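PDB 4KCU: pyruvate kinase 1 from Trypanosoma brucei brucei, which probably catalyses the last step of glycolysis, transferring the phosphate of phosphoenolpyruvate to ADP to give pyruvate and ATP. Local coordinates for residues 211-216 with 239-244; 261-266 with 277-282; 257-262 with 291-296. All coordinates share one frame; numbering follows the deposited sequence.

Contact 1 of 3, residues 211-216 with 239-244; sequences ASFIRT and KIENHQ. With MG (magnesium ion), chain C; MLT (D-malate), chain E.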
loop_
_atom_site.group_PDB
_atom_site.type_symbol
_atom_site.label_atom_id
_atom_site.label_comp_id
_atom_site.label_asym_id
_atom_site.label_seq_id
_atom_site.Cartn_x
_atom_site.Cartn_y
_atom_site.Cartn_z
ATOM N N ALA A 211 -24.263 -31.391 2.458
ATOM C CA ALA A 211 -25.493 -31.506 1.654
ATOM C C ALA A 211 -25.168 -31.505 0.142
ATOM O O ALA A 211 -24.664 -30.532 -0.387
ATOM C CB ALA A 211 -26.453 -30.368 1.997
ATOM N N SER A 212 -25.406 -32.610 -0.541
ATOM C CA SER A 212 -25.035 -32.671 -1.946
ATOM C C SER A 212 -25.871 -31.744 -2.873
ATOM O O SER A 212 -27.082 -31.519 -2.637
ATOM C CB SER A 212 -25.043 -34.097 -2.437
ATOM O OG SER A 212 -24.117 -34.878 -1.707
ATOM N N PHE A 213 -25.218 -31.227 -3.928
ATOM C CA PHE A 213 -25.899 -30.496 -5.031
ATOM C C PHE A 213 -26.777 -29.338 -4.598
ATOM O O PHE A 213 -27.710 -28.953 -5.324
ATOM C CB PHE A 213 -26.698 -31.436 -5.955
ATOM C CG PHE A 213 -25.863 -32.518 -6.592
ATOM C CD1 PHE A 213 -25.118 -32.261 -7.743
ATOM C CD2 PHE A 213 -25.783 -33.799 -6.005
ATOM C CE1 PHE A 213 -24.304 -33.245 -8.299
ATOM C CE2 PHE A 213 -24.961 -34.783 -6.555
ATOM C CZ PHE A 213 -24.213 -34.497 -7.697
ATOM N N ILE A 214 -26.443 -28.704 -3.481
ATOM C CA ILE A 214 -27.162 -27.500 -3.114
ATOM C C ILE A 214 -27.188 -26.473 -4.271
ATOM O O ILE A 214 -26.145 -26.018 -4.738
ATOM C CB ILE A 214 -26.560 -26.853 -1.872
ATOM C CG1 ILE A 214 -26.839 -27.720 -0.608
ATOM C CG2 ILE A 214 -27.087 -25.437 -1.740
ATOM C CD1 ILE A 214 -28.312 -28.117 -0.412
ATOM N N ARG A 215 -28.378 -26.041 -4.662
ATOM C CA ARG A 215 -28.511 -25.099 -5.774
ATOM C C ARG A 215 -28.997 -23.711 -5.331
ATOM O O ARG A 215 -28.806 -22.722 -6.053
ATOM C CB ARG A 215 -29.433 -25.665 -6.863
ATOM C CG ARG A 215 -29.014 -27.031 -7.388
ATOM C CD ARG A 215 -29.703 -27.390 -8.702
ATOM N NE ARG A 215 -31.028 -27.937 -8.478
ATOM C CZ ARG A 215 -32.097 -27.660 -9.227
ATOM N NH1 ARG A 215 -33.274 -28.203 -8.932
ATOM N NH2 ARG A 215 -31.997 -26.838 -10.266
ATOM N N THR A 216 -29.660 -23.637 -4.183
ATOM C CA THR A 216 -30.311 -22.377 -3.742
ATOM C C THR A 216 -30.264 -22.281 -2.215
ATOM O O THR A 216 -30.166 -23.304 -1.532
ATOM C CB THR A 216 -31.808 -22.314 -4.148
ATOM O OG1 THR A 216 -32.506 -23.426 -3.549
ATOM C CG2 THR A 216 -31.980 -22.345 -5.684
ATOM N N LYS A 239 -22.525 -28.375 -0.409
ATOM C CA LYS A 239 -21.581 -28.734 -1.446
ATOM C C LYS A 239 -21.956 -28.010 -2.729
ATOM O O LYS A 239 -23.102 -28.079 -3.160
ATOM C CB LYS A 239 -21.581 -30.231 -1.664
ATOM C CG LYS A 239 -21.229 -31.007 -0.412
ATOM C CD LYS A 239 -21.652 -32.464 -0.519
ATOM C CE LYS A 239 -20.771 -33.229 -1.511
ATOM N NZ LYS A 239 -21.276 -34.625 -1.668
ATOM N N ILE A 240 -21.026 -27.206 -3.256
ATOM C CA ILE A 240 -21.221 -26.542 -4.532
ATOM C C ILE A 240 -20.676 -27.427 -5.620
ATOM O O ILE A 240 -19.469 -27.710 -5.650
ATOM C CB ILE A 240 -20.490 -25.197 -4.575
ATOM C CG1 ILE A 240 -20.940 -24.325 -3.396
ATOM C CG2 ILE A 240 -20.701 -24.517 -5.926
ATOM C CD1 ILE A 240 -22.425 -23.986 -3.434
ATOM N N GLU A 241 -21.579 -27.886 -6.485
ATOM C CA GLU A 241 -21.358 -29.037 -7.361
ATOM C C GLU A 241 -21.889 -28.750 -8.763
ATOM O O GLU A 241 -21.761 -29.576 -9.639
ATOM C CB GLU A 241 -22.108 -30.302 -6.862
ATOM C CG GLU A 241 -21.820 -30.735 -5.456
ATOM C CD GLU A 241 -21.916 -32.226 -5.284
ATOM O OE1 GLU A 241 -21.054 -32.942 -5.826
ATOM O OE2 GLU A 241 -22.834 -32.688 -4.581
ATOM N N ASN A 242 -22.595 -27.659 -8.946
ATOM C CA ASN A 242 -23.061 -27.343 -10.305
ATOM C C ASN A 242 -23.098 -25.859 -10.600
ATOM O O ASN A 242 -22.827 -25.022 -9.723
ATOM C CB ASN A 242 -24.431 -27.980 -10.578
ATOM C CG ASN A 242 -25.411 -27.660 -9.508
ATOM O OD1 ASN A 242 -25.425 -26.546 -9.013
ATOM N ND2 ASN A 242 -26.097 -28.670 -9.009
ATOM N N HIS A 243 -23.455 -25.551 -11.839
ATOM C CA HIS A 243 -23.503 -24.200 -12.378
ATOM C C HIS A 243 -24.316 -23.270 -11.500
ATOM O O HIS A 243 -23.872 -22.165 -11.148
ATOM C CB HIS A 243 -24.096 -24.290 -13.778
ATOM C CG HIS A 243 -24.443 -22.974 -14.379
ATOM N ND1 HIS A 243 -23.529 -22.200 -15.008
ATOM C CD2 HIS A 243 -25.673 -22.316 -14.498
ATOM C CE1 HIS A 243 -24.133 -21.088 -15.475
ATOM N NE2 HIS A 243 -25.443 -21.157 -15.156
ATOM N N GLN A 244 -25.472 -23.749 -11.066
ATOM C CA GLN A 244 -26.419 -22.947 -10.327
ATOM C C GLN A 244 -25.951 -22.693 -8.872
ATOM O O GLN A 244 -26.069 -21.566 -8.337
ATOM C CB GLN A 244 -27.777 -23.641 -10.352
ATOM C CG GLN A 244 -28.948 -22.743 -10.078
ATOM C CD GLN A 244 -30.276 -23.491 -10.196
ATOM O OE1 GLN A 244 -30.366 -24.519 -10.875
ATOM N NE2 GLN A 244 -31.298 -22.994 -9.517
HETATM MG MG MG C . -20.332 -34.859 -5.669
HETATM C C1 MLT E . -17.740 -34.180 -5.442
HETATM O O1 MLT E . -18.464 -34.236 -6.479
HETATM O O2 MLT E . -16.605 -33.645 -5.374
HETATM C C2 MLT E . -18.191 -35.062 -4.245
HETATM O O3 MLT E . -19.368 -34.609 -3.635
HETATM C C3 MLT E . -17.092 -35.345 -3.219
HETATM C C4 MLT E . -16.528 -36.722 -3.624
HETATM O O4 MLT E . -16.866 -37.165 -4.753
HETATM O O5 MLT E . -15.802 -37.308 -2.806
HETATM O O HOH W 1 -24.269 -27.293 -6.198
HETATM O O HOH W 2 -20.023 -36.799 -5.727
HETATM O O HOH W 3 -22.322 -34.966 -4.700
#
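The carboxylate of Glu241 lies flat over the Phe213 ring, the two planes 23° apart, with OE2 over the middle of the ring, 3.4 Å above its plane. The same oxygen receives the backbone N of Phe213 at 2.9 Å on its anti lone pair, the one turned away from OE1. That bond and the metal bond of OE1, 2.0 Å to the magnesium ion, together fix the rotation of the carboxylate. Phe213 CG stands beside its own backbone N (chi1 -58°), which swings the ring over the glutamate, while Asn242 ND2 meets the ring edge in its plane. A flat apolar ring suits this place, since it can lie against the carboxylate and its side chain offers no polar group to compete for the oxygens.

Both segments leave the C-terminal ends of neighbouring strands, 208-211 and 235-240, in the TIM barrel, where enzymes of this fold keep their active sites. Ala211 to Ile214 form a type II turn there, and Lys239 N closes the strand pairing on Ala211 O. Lys239 has a chain long enough to leave the sheet and, bent at chi3, brings NZ to 2.9 Å from Ser212 OG. Its ammonium also forms a salt bridge with Asp84; Ser212 OG has a further partner in the carbonyl of Thr85.

Farther from the metal, Arg215 and Gln244 meet with guanidinium and amide planes nearly perpendicular, and NH2 donates to Gln244 OE1 at 2.9 Å. The aliphatic part of the arginine also crosses Asn242, CG lying 3.7 Å from ND2. Asn242 is the N-cap of the following helix and spends OD1 on Gly245 N, a task its short amide suits. A water bridges Ile214 O, 2.7 Å away, to Glu241 N.

Contact 2 of 3, residues 261-266 with 277-282; sequences VARGDL and VAQMCI. With MG (magnesium ion), chain C; MLT (D-malate), chain E.
Strand 258-262 and helix 275-289 are the beta and alpha elements of one unit of the TIM barrel, with the short helix 263-269 in the loop between them; helix 275-289 packs on the outside of the barrel against the strand. Arg263 reaches across to Gln279, NH1 donating to OE1 at 3.0 Å. The amide oxygen sits near the guanidinium edge, 17° out of its plane, and the two flat groups are turned 56° apart. Gln279 extends fully beyond CG, which carries its amide to the arginine. A guanidinium can serve several acceptors at once: NH2 of Arg263 forms a salt bridge with Asp316, and NE bonds to the carbonyl of Ala296.

The rest of the contact is apolar. Val261 CG2 lies 3.8 Å from Ile282 CG2, branched side chains filling the space between sheet and helix, and Leu266 CD2 rests on the small Ala278 CB.

The helix start also forms part of the ligand site. Gly264 N donates to malate O2 at 2.9 Å, where a side chain would collide with the ligand, and Asp265 N donates to O1 at 2.6 Å. Asp265 OD1 binds the magnesium ion at 2.1 Å, its OD2 being held by Asn179.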
loop_
_atom_site.group_PDB
_atom_site.type_symbol
_atom_site.label_atom_id
_atom_site.label_comp_id
_atom_site.label_asym_id
_atom_site.label_seq_id
_atom_site.Cartn_x
_atom_site.Cartn_y
_atom_site.Cartn_z
ATOM N N VAL A 261 -16.253 -27.022 -1.708
ATOM C CA VAL A 261 -16.066 -26.928 -3.149
ATOM C C VAL A 261 -15.920 -28.344 -3.652
ATOM O O VAL A 261 -14.880 -28.972 -3.436
ATOM C CB VAL A 261 -14.801 -26.135 -3.504
ATOM C CG1 VAL A 261 -14.702 -25.921 -5.025
ATOM C CG2 VAL A 261 -14.821 -24.815 -2.772
ATOM N N ALA A 262 -17.028 -28.897 -4.148
ATOM C CA ALA A 262 -17.117 -30.320 -4.486
ATOM C C ALA A 262 -16.607 -30.511 -5.907
ATOM O O ALA A 262 -17.408 -30.583 -6.863
ATOM C CB ALA A 262 -18.572 -30.796 -4.388
ATOM N N ARG A 263 -15.282 -30.547 -6.055
ATOM C CA ARG A 263 -14.692 -30.384 -7.351
ATOM C C ARG A 263 -15.020 -31.537 -8.310
ATOM O O ARG A 263 -15.070 -31.326 -9.521
ATOM C CB ARG A 263 -13.201 -30.134 -7.257
ATOM C CG ARG A 263 -12.872 -28.810 -6.553
ATOM C CD ARG A 263 -11.373 -28.519 -6.528
ATOM N NE ARG A 263 -10.607 -29.719 -6.220
ATOM C CZ ARG A 263 -9.290 -29.771 -6.224
ATOM N NH1 ARG A 263 -8.605 -28.684 -6.464
ATOM N NH2 ARG A 263 -8.654 -30.918 -5.989
ATOM N N GLY A 264 -15.344 -32.717 -7.758
ATOM C CA GLY A 264 -15.712 -33.899 -8.571
ATOM C C GLY A 264 -16.889 -33.633 -9.519
ATOM O O GLY A 264 -16.696 -33.530 -10.748
ATOM N N ASP A 265 -18.102 -33.498 -8.968
ATOM C CA ASP A 265 -19.257 -33.141 -9.800
ATOM C C ASP A 265 -19.114 -31.769 -10.464
ATOM O O ASP A 265 -19.471 -31.579 -11.637
ATOM C CB ASP A 265 -20.574 -33.240 -9.016
ATOM C CG ASP A 265 -21.022 -34.691 -8.819
ATOM O OD1 ASP A 265 -20.900 -35.205 -7.666
ATOM O OD2 ASP A 265 -21.435 -35.336 -9.830
ATOM N N LEU A 266 -18.551 -30.816 -9.742
ATOM C CA LEU A 266 -18.411 -29.482 -10.322
ATOM C C LEU A 266 -17.662 -29.501 -11.666
ATOM O O LEU A 266 -18.055 -28.816 -12.621
ATOM C CB LEU A 266 -17.769 -28.520 -9.334
ATOM C CG LEU A 266 -17.751 -27.077 -9.807
ATOM C CD1 LEU A 266 -19.194 -26.574 -9.958
ATOM C CD2 LEU A 266 -16.939 -26.204 -8.847
ATOM N N VAL A 277 -11.081 -21.255 -11.183
ATOM C CA VAL A 277 -11.646 -19.938 -10.922
ATOM C C VAL A 277 -12.755 -19.967 -9.851
ATOM O O VAL A 277 -12.733 -19.168 -8.925
ATOM C CB VAL A 277 -12.145 -19.250 -12.211
ATOM C CG1 VAL A 277 -12.674 -17.859 -11.892
ATOM C CG2 VAL A 277 -11.017 -19.151 -13.227
ATOM N N ALA A 278 -13.707 -20.897 -9.966
ATOM C CA ALA A 278 -14.712 -21.120 -8.896
ATOM C C ALA A 278 -14.107 -21.386 -7.495
ATOM O O ALA A 278 -14.565 -20.848 -6.507
ATOM C CB ALA A 278 -15.631 -22.255 -9.280
ATOM N N GLN A 279 -13.109 -22.254 -7.419
ATOM C CA GLN A 279 -12.454 -22.543 -6.157
ATOM C C GLN A 279 -11.984 -21.248 -5.480
ATOM O O GLN A 279 -12.320 -20.966 -4.335
ATOM C CB GLN A 279 -11.266 -23.500 -6.382
ATOM C CG GLN A 279 -10.686 -24.042 -5.096
ATOM C CD GLN A 279 -9.527 -25.013 -5.313
ATOM O OE1 GLN A 279 -9.612 -25.931 -6.132
ATOM N NE2 GLN A 279 -8.445 -24.817 -4.561
ATOM N N MET A 280 -11.189 -20.481 -6.199
ATOM C CA MET A 280 -10.611 -19.240 -5.682
ATOM C C MET A 280 -11.711 -18.325 -5.220
ATOM O O MET A 280 -11.644 -17.742 -4.149
ATOM C CB MET A 280 -9.835 -18.547 -6.774
ATOM C CG MET A 280 -8.456 -19.141 -7.019
ATOM S SD MET A 280 -7.735 -18.442 -8.526
ATOM C CE MET A 280 -6.778 -17.112 -7.798
ATOM N N CYS A 281 -12.729 -18.195 -6.053
ATOM C CA CYS A 281 -13.796 -17.289 -5.786
ATOM C C CYS A 281 -14.581 -17.745 -4.533
ATOM O O CYS A 281 -14.762 -16.981 -3.604
ATOM C CB CYS A 281 -14.703 -17.199 -7.002
ATOM S SG CYS A 281 -16.162 -16.210 -6.722
ATOM N N ILE A 282 -14.904 -19.027 -4.451
ATOM C CA ILE A 282 -15.734 -19.512 -3.373
ATOM C C ILE A 282 -15.006 -19.500 -2.009
ATOM O O ILE A 282 -15.578 -19.065 -0.981
ATOM C CB ILE A 282 -16.224 -20.909 -3.678
ATOM C CG1 ILE A 282 -17.288 -20.862 -4.782
ATOM C CG2 ILE A 282 -16.765 -21.574 -2.417
ATOM C CD1 ILE A 282 -17.463 -22.196 -5.480
HETATM MG MG MG C . -20.332 -34.859 -5.669
HETATM C C1 MLT E . -17.740 -34.180 -5.442
HETATM O O1 MLT E . -18.464 -34.236 -6.479
HETATM O O2 MLT E . -16.605 -33.645 -5.374
HETATM C C2 MLT E . -18.191 -35.062 -4.245
HETATM O O3 MLT E . -19.368 -34.609 -3.635
HETATM C C3 MLT E . -17.092 -35.345 -3.219
HETATM C C4 MLT E . -16.528 -36.722 -3.624
HETATM O O4 MLT E . -16.866 -37.165 -4.753
HETATM O O5 MLT E . -15.802 -37.308 -2.806
HETATM O O HOH W 2 -20.023 -36.799 -5.727
HETATM O O HOH W 3 -22.322 -34.966 -4.700
#

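Contact 3 of 3, residues 257-262 with 291-296; sequences NGIMVA and KPVICA. With MLT (D-malate), chain E.
Ile259 begins the ladder of backbone bonds that joins these parallel strands, whose axes approach to 4.6 Å at 14°, by bonding to Pro292 and Ile294. Its N donates to Pro292 O at 3.0 Å, and Ile259 O receives Ile294 N at 2.8 Å. Val261 repeats the pattern, its N reaching Ile294 O at 2.8 Å and its O accepting Ala296 N at 3.2 Å. Such staggered pairing, each of these two residues bonding to residues on either side of its bridge partner, is the signature of a parallel sheet.

Side chains then divide between the two faces. Met260, Ile294 and Ala296 share one. CG of Met260 is anti to its backbone N (chi1 -176°), and the flexible chain lays SD against Ala296 CB at 3.8 Å; alanine is small enough to let the thioether lie against it, while Ile294 CB meets Met260 CG. On the opposite face Val261 and Val293 lie side by side and point the same way, their CG2 methyls 4.1 Å apart, a fit for beta-branched residues that favour extended backbone.

At the start of the strands, Gly258 passes close to Pro292 O, where a CB would clash. Pro292 and the aliphatic chain of Lys291 both touch Asn257 O, the proline CD coming to 3.4 Å. The extended lysine carries NZ to the carbonyls of Ile253 and Ser256, and Asn257 OD1 accepts Ile236 N, tying this end to the preceding helix and strand.

Within the closed eight-stranded barrel, strand 258-262 has strand 235-240 on its other side, and strand 293-296 has strand 327-330. Met260 and Ile294 face the interior with Phe210 and Met329, whereas Ile259 turns outward onto Ile282 and Cys286 of helix 275-289, and Cys295 onto Gln279.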
loop_
_atom_site.group_PDB
_atom_site.type_symbol
_atom_site.label_atom_id
_atom_site.label_comp_id
_atom_site.label_asym_id
_atom_site.label_seq_id
_atom_site.Cartn_x
_atom_site.Cartn_y
_atom_site.Cartn_z
ATOM N N ASN A 257 -23.765 -23.168 7.196
ATOM C CA ASN A 257 -22.711 -22.994 8.204
ATOM C C ASN A 257 -21.356 -23.017 7.604
ATOM O O ASN A 257 -20.421 -22.506 8.203
ATOM C CB ASN A 257 -22.833 -24.036 9.307
ATOM C CG ASN A 257 -24.234 -24.085 9.892
ATOM O OD1 ASN A 257 -25.086 -24.838 9.424
ATOM N ND2 ASN A 257 -24.516 -23.177 10.786
ATOM N N GLY A 258 -21.274 -23.476 6.347
ATOM C CA GLY A 258 -20.000 -23.571 5.639
ATOM C C GLY A 258 -20.221 -24.133 4.240
ATOM O O GLY A 258 -21.342 -24.382 3.841
ATOM N N ILE A 259 -19.139 -24.371 3.515
ATOM C CA ILE A 259 -19.232 -24.730 2.119
ATOM C C ILE A 259 -18.167 -25.798 1.804
ATOM O O ILE A 259 -17.009 -25.734 2.297
ATOM C CB ILE A 259 -18.948 -23.503 1.221
ATOM C CG1 ILE A 259 -20.041 -22.435 1.362
ATOM C CG2 ILE A 259 -18.752 -23.919 -0.232
ATOM C CD1 ILE A 259 -21.443 -22.889 0.915
ATOM N N MET A 260 -18.518 -26.706 0.899
ATOM C CA MET A 260 -17.529 -27.575 0.286
ATOM C C MET A 260 -17.457 -27.278 -1.199
ATOM O O MET A 260 -18.475 -27.254 -1.873
ATOM C CB MET A 260 -17.906 -29.030 0.480
ATOM C CG MET A 260 -16.850 -29.982 -0.049
ATOM S SD MET A 260 -17.444 -31.653 -0.308
ATOM C CE MET A 260 -17.738 -32.167 1.399
ATOM N N VAL A 261 -16.253 -27.022 -1.708
ATOM C CA VAL A 261 -16.066 -26.928 -3.149
ATOM C C VAL A 261 -15.920 -28.344 -3.652
ATOM O O VAL A 261 -14.880 -28.972 -3.436
ATOM C CB VAL A 261 -14.801 -26.135 -3.504
ATOM C CG1 VAL A 261 -14.702 -25.921 -5.025
ATOM C CG2 VAL A 261 -14.821 -24.815 -2.772
ATOM N N ALA A 262 -17.028 -28.897 -4.148
ATOM C CA ALA A 262 -17.117 -30.320 -4.486
ATOM C C ALA A 262 -16.607 -30.511 -5.907
ATOM O O ALA A 262 -17.408 -30.583 -6.863
ATOM C CB ALA A 262 -18.572 -30.796 -4.388
ATOM N N LYS A 291 -16.711 -18.231 7.361
ATOM C CA LYS A 291 -17.368 -19.508 7.395
ATOM C C LYS A 291 -16.447 -20.574 6.854
ATOM O O LYS A 291 -15.697 -20.329 5.915
ATOM C CB LYS A 291 -18.662 -19.474 6.609
ATOM C CG LYS A 291 -19.810 -18.890 7.429
ATOM C CD LYS A 291 -21.114 -18.789 6.636
ATOM C CE LYS A 291 -22.263 -18.382 7.534
ATOM N NZ LYS A 291 -23.552 -18.156 6.813
ATOM N N PRO A 292 -16.437 -21.746 7.502
ATOM C CA PRO A 292 -15.499 -22.797 7.090
ATOM C C PRO A 292 -15.729 -23.220 5.621
ATOM O O PRO A 292 -16.887 -23.259 5.132
ATOM C CB PRO A 292 -15.814 -23.972 8.039
ATOM C CG PRO A 292 -16.983 -23.527 8.899
ATOM C CD PRO A 292 -17.103 -22.035 8.788
ATOM N N VAL A 293 -14.640 -23.533 4.924
ATOM C CA VAL A 293 -14.739 -24.023 3.576
ATOM C C VAL A 293 -13.765 -25.179 3.346
ATOM O O VAL A 293 -12.611 -25.169 3.830
ATOM C CB VAL A 293 -14.508 -22.895 2.546
ATOM C CG1 VAL A 293 -13.135 -22.262 2.746
ATOM C CG2 VAL A 293 -14.687 -23.425 1.117
ATOM N N ILE A 294 -14.284 -26.233 2.726
ATOM C CA ILE A 294 -13.525 -27.449 2.485
ATOM C C ILE A 294 -13.272 -27.582 1.003
ATOM O O ILE A 294 -14.213 -27.499 0.189
ATOM C CB ILE A 294 -14.318 -28.678 2.919
ATOM C CG1 ILE A 294 -14.752 -28.529 4.366
ATOM C CG2 ILE A 294 -13.501 -29.935 2.755
ATOM C CD1 ILE A 294 -15.848 -29.500 4.731
ATOM N N CYS A 295 -12.005 -27.783 0.646
ATOM C CA CYS A 295 -11.662 -28.107 -0.703
ATOM C C CYS A 295 -11.581 -29.627 -0.902
ATOM O O CYS A 295 -10.944 -30.327 -0.121
ATOM C CB CYS A 295 -10.351 -27.464 -1.073
ATOM S SG CYS A 295 -10.012 -27.716 -2.805
ATOM N N ALA A 296 -12.314 -30.149 -1.875
ATOM C CA ALA A 296 -12.486 -31.596 -1.967
ATOM C C ALA A 296 -12.120 -32.147 -3.346
ATOM O O ALA A 296 -12.304 -31.469 -4.365
ATOM C CB ALA A 296 -13.919 -31.989 -1.598
HETATM C C1 MLT E . -17.740 -34.180 -5.442
HETATM O O1 MLT E . -18.464 -34.236 -6.479
HETATM O O2 MLT E . -16.605 -33.645 -5.374
HETATM C C2 MLT E . -18.191 -35.062 -4.245
HETATM O O3 MLT E . -19.368 -34.609 -3.635
HETATM C C3 MLT E . -17.092 -35.345 -3.219
HETATM C C4 MLT E . -16.528 -36.722 -3.624
HETATM O O4 MLT E . -16.866 -37.165 -4.753
HETATM O O5 MLT E . -15.802 -37.308 -2.806
#

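Overall arrangement
The three contacts follow the TIM barrel round its wall. Contact 1 joins the ends of strands 208-211 and 235-240; contact 3 pairs the next two strands, 258-262 and 293-296; contact 2 packs the end of strand 258-262 and the helix after it against helix 275-289, which leads into strand 293-296. Contact 1 closes along the chain before the others open, and contacts 2 and 3 share Val261 and Ala262. Their centres lie about 9 to 11 Å apart. Glu241 of contact 1 and Asp265 of contact 2 bind the same magnesium ion, so the segments that follow two neighbouring strands bring both carboxylates to the malate site.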